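Local coordinates for protein type II restriction enzyme BsoBI (PDB 1DC1) that recognises the double-stranded DNA sequence 5'-CYCGRG-3' as a homodimer and cleaves it after the first C, leaving 5'-phosphate ends, at residues K276-G281 against C317-N322; D61-E66 against E93-L98. All coordinates share one frame; numbering follows the deposited sequence.

Contact 1 (K276-G281 against C317-N322); sequences KTIFIG and CRWIIN
Trp-319, near the end of helix 310-321, brings the six-membered ring of its indole up to Lys-276 and Ile-278 of the strand 276-281. This is the next-to-last strand of the PD-(D/E)XK nuclease sheet, between strands 303-306 and 235-242; the latter carries the predicted magnesium ligand Glu-240. CB of Trp-319 sets out toward the strand, and CG is anti to the backbone N (chi1 168°), which points the benzo end of the indole at the strand. There CZ2 meets Lys-276 CD at 3.5 Å, and the aliphatic chain of the lysine crosses the ring obliquely. CH2 sits between Lys-276 CD and Ile-278 CG2. CZ3 touches Ile-278 CG2 at 3.7 Å, and this methyl lies at the ring edge, near its plane. The other branch of Ile-278 goes to Ile-320: the two CD1 atoms, Ile-278 CD1 and Ile-320 CD1, meet at 3.9 Å. Leu-237 of strand 235-242 packs on both Ile-278 and Trp-319. With an alanine in place of Trp-319, Ile-278 CG2 and the methylenes of Lys-276 would probably lose their shared partner, and a gap would be likely to open between helix and strand. No hydrogen bond links the two segments. Shape and apolar contact join them, and the lysine contributes its methylenes here.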
# COMPACT_ATOMS: atom_id res chain seq x y z
N LYS D 276 -23.34 -11.30 -10.10
CA LYS D 276 -23.34 -9.83 -10.10
C LYS D 276 -22.02 -9.39 -9.47
O LYS D 276 -21.43 -10.14 -8.70
CB LYS D 276 -24.49 -9.26 -9.25
CG LYS D 276 -25.88 -9.55 -9.79
CD LYS D 276 -26.91 -9.09 -8.78
CE LYS D 276 -28.32 -9.35 -9.23
NZ LYS D 276 -28.38 -10.21 -10.44
N THR D 277 -21.55 -8.20 -9.81
CA THR D 277 -20.31 -7.70 -9.21
C THR D 277 -20.52 -6.27 -8.74
O THR D 277 -21.27 -5.51 -9.34
CB THR D 277 -19.09 -7.72 -10.19
OG1 THR D 277 -19.41 -6.96 -11.34
CG2 THR D 277 -18.68 -9.18 -10.57
N ILE D 278 -19.91 -5.92 -7.61
CA ILE D 278 -20.06 -4.56 -7.09
C ILE D 278 -18.72 -4.03 -6.57
O ILE D 278 -17.81 -4.79 -6.25
CB ILE D 278 -21.17 -4.45 -5.92
CG1 ILE D 278 -20.71 -5.17 -4.64
CG2 ILE D 278 -22.52 -4.97 -6.39
CD1 ILE D 278 -21.70 -5.03 -3.46
N PHE D 279 -18.62 -2.70 -6.53
CA PHE D 279 -17.48 -2.00 -5.98
C PHE D 279 -18.02 -0.91 -5.05
O PHE D 279 -18.84 -0.09 -5.47
CB PHE D 279 -16.63 -1.32 -7.04
CG PHE D 279 -15.48 -0.57 -6.45
CD1 PHE D 279 -14.32 -1.25 -6.07
CD2 PHE D 279 -15.58 0.80 -6.19
CE1 PHE D 279 -13.27 -0.58 -5.41
CE2 PHE D 279 -14.51 1.49 -5.53
CZ PHE D 279 -13.37 0.79 -5.15
N ILE D 280 -17.57 -0.92 -3.80
CA ILE D 280 -17.99 0.10 -2.83
C ILE D 280 -16.69 0.70 -2.32
O ILE D 280 -15.81 -0.02 -1.91
CB ILE D 280 -18.75 -0.54 -1.63
CG1 ILE D 280 -19.98 -1.30 -2.14
CG2 ILE D 280 -19.10 0.51 -0.58
CD1 ILE D 280 -20.59 -2.25 -1.08
N GLY D 281 -16.59 2.02 -2.36
CA GLY D 281 -15.36 2.65 -1.88
C GLY D 281 -15.61 3.95 -1.13
O GLY D 281 -16.50 4.68 -1.49
N CYS D 317 -27.67 -1.50 -0.30
CA CYS D 317 -28.00 -2.55 0.68
C CYS D 317 -29.44 -3.07 0.53
O CYS D 317 -29.70 -4.26 0.64
CB CYS D 317 -27.79 -2.02 2.11
SG CYS D 317 -26.05 -1.97 2.51
N ARG D 318 -30.38 -2.18 0.28
CA ARG D 318 -31.76 -2.61 0.07
C ARG D 318 -31.80 -3.47 -1.21
O ARG D 318 -32.47 -4.50 -1.25
CB ARG D 318 -32.64 -1.36 -0.01
CG ARG D 318 -33.98 -1.56 -0.62
CD ARG D 318 -34.88 -0.35 -0.34
NE ARG D 318 -36.29 -0.77 -0.30
CZ ARG D 318 -37.26 -0.24 -1.04
NH1 ARG D 318 -37.02 0.74 -1.90
NH2 ARG D 318 -38.51 -0.70 -0.89
N TRP D 319 -31.06 -3.06 -2.23
CA TRP D 319 -30.99 -3.82 -3.44
C TRP D 319 -30.36 -5.21 -3.17
O TRP D 319 -30.85 -6.23 -3.69
CB TRP D 319 -30.15 -3.05 -4.45
CG TRP D 319 -29.75 -3.87 -5.66
CD1 TRP D 319 -30.55 -4.24 -6.71
CD2 TRP D 319 -28.47 -4.44 -5.92
NE1 TRP D 319 -29.85 -4.99 -7.60
CE2 TRP D 319 -28.56 -5.13 -7.15
CE3 TRP D 319 -27.24 -4.43 -5.24
CZ2 TRP D 319 -27.48 -5.80 -7.72
CZ3 TRP D 319 -26.16 -5.10 -5.80
CH2 TRP D 319 -26.29 -5.77 -7.03
N ILE D 320 -29.27 -5.25 -2.38
CA ILE D 320 -28.59 -6.51 -2.09
C ILE D 320 -29.50 -7.52 -1.42
O ILE D 320 -29.49 -8.70 -1.76
CB ILE D 320 -27.35 -6.29 -1.18
CG1 ILE D 320 -26.14 -6.07 -2.08
CG2 ILE D 320 -27.08 -7.53 -0.28
CD1 ILE D 320 -24.94 -5.55 -1.34
N ILE D 321 -30.28 -7.04 -0.47
CA ILE D 321 -31.19 -7.86 0.29
C ILE D 321 -32.30 -8.47 -0.59
O ILE D 321 -32.83 -9.55 -0.30
CB ILE D 321 -31.79 -7.01 1.48
CG1 ILE D 321 -30.78 -6.92 2.63
CG2 ILE D 321 -33.05 -7.62 1.99
CD1 ILE D 321 -30.79 -5.61 3.23
N ASN D 322 -32.61 -7.78 -1.68
CA ASN D 322 -33.66 -8.23 -2.58
C ASN D 322 -33.20 -8.99 -3.79
O ASN D 322 -34.02 -9.37 -4.59
CB ASN D 322 -34.53 -7.04 -3.00
CG ASN D 322 -35.49 -6.60 -1.90
OD1 ASN D 322 -36.47 -7.29 -1.61
ND2 ASN D 322 -35.20 -5.45 -1.27

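Contact 2 (D61-E66 against E93-L98); sequences DLLYLE and ESINNL
Two overlapping i to i+3 turns, in the loop between helices 21-53 and 69-75, rest on helix 88-103 through Leu-63, Ile-95 and Asn-96, away from the annotated magnesium and DNA sites. Residues 61-64 of the loop have helical backbone angles. Two backbone hydrogen bonds, each from N of one residue to O three residues earlier, close the turns: Tyr-64 N to Asp-61 O at 3.0 Å and Leu-65 N to Leu-62 O at 3.2 Å. Gln-69 of helix 69-75 binds the carbonyls of Leu-62 and Leu-65 through its NE2, which ties the turns to the next helix. Leu-63 makes the contact on the loop side. Its CG lies beside the backbone N and anti to the carbonyl carbon (chi1 -65°), and this carries the two methyls toward the helix. The two methyls have different partners. CD2 goes to the buried Ile-95, whose side chain slides past that of Leu-63 in the opposite direction. CD1 goes to the amide end of Asn-96, which crosses the leucine at about a right angle. The segments share no hydrogen bond, and the buried surface is small, 85 Å². Leu-72 of helix 69-75 also packs on Ile-95, while Gln-69 and Ile-99 touch Leu-63. A 1,4-dioxane molecule, probably from the crystallisation liquor, lies close to the Ile-95 side chain. The apolar touch is Leu-63 CD2 on Ile-95 CG2 at 3.8 Å; the looser one is Leu-63 CD1 beside Asn-96 OD1 at 4.1 Å.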
# COMPACT_ATOMS: atom_id res chain seq x y z
N ASP D 61 25.49 -5.55 27.95
CA ASP D 61 24.76 -6.23 29.00
C ASP D 61 23.32 -6.55 28.58
O ASP D 61 22.71 -7.48 29.11
CB ASP D 61 24.75 -5.39 30.28
CG ASP D 61 26.08 -5.44 31.05
OD1 ASP D 61 26.87 -6.40 30.85
OD2 ASP D 61 26.30 -4.51 31.86
N LEU D 62 22.80 -5.78 27.63
CA LEU D 62 21.42 -5.96 27.14
C LEU D 62 21.24 -7.36 26.52
O LEU D 62 20.12 -7.90 26.52
CB LEU D 62 21.05 -4.83 26.11
CG LEU D 62 21.12 -3.35 26.59
CD1 LEU D 62 21.10 -2.37 25.43
CD2 LEU D 62 19.95 -3.07 27.53
N LEU D 63 22.34 -7.94 26.04
CA LEU D 63 22.31 -9.26 25.44
C LEU D 63 21.94 -10.36 26.44
O LEU D 63 21.57 -11.47 26.06
CB LEU D 63 23.67 -9.57 24.86
CG LEU D 63 24.00 -8.65 23.71
CD1 LEU D 63 25.45 -8.83 23.22
CD2 LEU D 63 23.01 -8.99 22.62
N TYR D 64 22.05 -10.06 27.73
CA TYR D 64 21.74 -11.06 28.74
C TYR D 64 20.35 -10.97 29.36
O TYR D 64 19.96 -11.82 30.16
CB TYR D 64 22.79 -11.03 29.85
CG TYR D 64 24.16 -11.12 29.27
CD1 TYR D 64 24.46 -12.11 28.34
CD2 TYR D 64 25.11 -10.16 29.57
CE1 TYR D 64 25.68 -12.13 27.72
CE2 TYR D 64 26.33 -10.16 28.96
CZ TYR D 64 26.62 -11.15 28.03
OH TYR D 64 27.83 -11.13 27.36
N LEU D 65 19.59 -9.95 28.98
CA LEU D 65 18.23 -9.81 29.46
C LEU D 65 17.35 -10.52 28.41
O LEU D 65 16.89 -9.91 27.43
CB LEU D 65 17.89 -8.34 29.60
CG LEU D 65 18.91 -7.52 30.44
CD1 LEU D 65 18.60 -6.03 30.41
CD2 LEU D 65 18.85 -8.03 31.84
N GLU D 66 17.12 -11.82 28.60
CA GLU D 66 16.35 -12.55 27.61
C GLU D 66 14.97 -11.99 27.33
O GLU D 66 14.49 -12.04 26.20
CB GLU D 66 16.31 -14.05 27.96
CG GLU D 66 15.67 -14.35 29.30
CD GLU D 66 15.49 -15.86 29.57
OE1 GLU D 66 16.39 -16.68 29.24
OE2 GLU D 66 14.43 -16.22 30.15
N GLU D 93 23.04 -10.99 14.46
CA GLU D 93 23.88 -10.02 13.82
C GLU D 93 23.22 -8.64 13.82
O GLU D 93 23.87 -7.65 14.09
CB GLU D 93 24.15 -10.49 12.42
CG GLU D 93 25.56 -10.34 12.01
CD GLU D 93 25.69 -10.54 10.51
OE1 GLU D 93 25.51 -11.72 10.06
OE2 GLU D 93 25.95 -9.52 9.82
N SER D 94 21.94 -8.60 13.53
CA SER D 94 21.21 -7.34 13.52
C SER D 94 21.28 -6.70 14.91
O SER D 94 21.45 -5.50 15.04
CB SER D 94 19.71 -7.56 13.16
OG SER D 94 19.06 -6.33 12.81
N ILE D 95 21.12 -7.51 15.95
CA ILE D 95 21.15 -6.96 17.30
C ILE D 95 22.54 -6.43 17.60
O ILE D 95 22.67 -5.36 18.18
CB ILE D 95 20.68 -7.99 18.37
CG1 ILE D 95 19.18 -8.30 18.23
CG2 ILE D 95 20.95 -7.44 19.79
CD1 ILE D 95 18.73 -9.52 19.01
N ASN D 96 23.58 -7.15 17.19
CA ASN D 96 24.94 -6.65 17.42
C ASN D 96 25.17 -5.33 16.68
O ASN D 96 25.85 -4.43 17.19
CB ASN D 96 25.98 -7.71 17.00
CG ASN D 96 25.91 -8.96 17.89
OD1 ASN D 96 25.55 -8.88 19.09
ND2 ASN D 96 26.25 -10.11 17.32
N ASN D 97 24.58 -5.19 15.50
CA ASN D 97 24.75 -3.96 14.74
C ASN D 97 24.15 -2.80 15.52
O ASN D 97 24.71 -1.71 15.56
CB ASN D 97 24.09 -4.10 13.38
CG ASN D 97 24.85 -5.07 12.47
OD1 ASN D 97 26.05 -5.34 12.68
ND2 ASN D 97 24.15 -5.60 11.45
N LEU D 98 23.00 -3.06 16.14
CA LEU D 98 22.33 -2.03 16.91
C LEU D 98 23.24 -1.62 18.08
O LEU D 98 23.45 -0.43 18.34
CB LEU D 98 20.98 -2.57 17.43
CG LEU D 98 20.34 -1.70 18.52
CD1 LEU D 98 19.99 -0.32 17.97
CD2 LEU D 98 19.12 -2.44 19.11

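From the N terminus the chain runs through the long helix 21-53 and then enters contact 2. That contact closes a loop of 26 residues, mostly helical, and brings helix 88-103 back against the turn 61-66. The long helix 110-152 and the strands of the mixed sheet follow. Contact 1 opens only at strand 276-281 and closes after 35 intervening residues, near the C terminus, on helix 310-321. The two loops stand in series and neither nest nor cross. The centres of contact 1 and contact 2 are about 53 Å apart, on opposite sides of the chain's centre. Contact 2 joins parts of the helical region; contact 1 ties the last helix to the catalytic sheet.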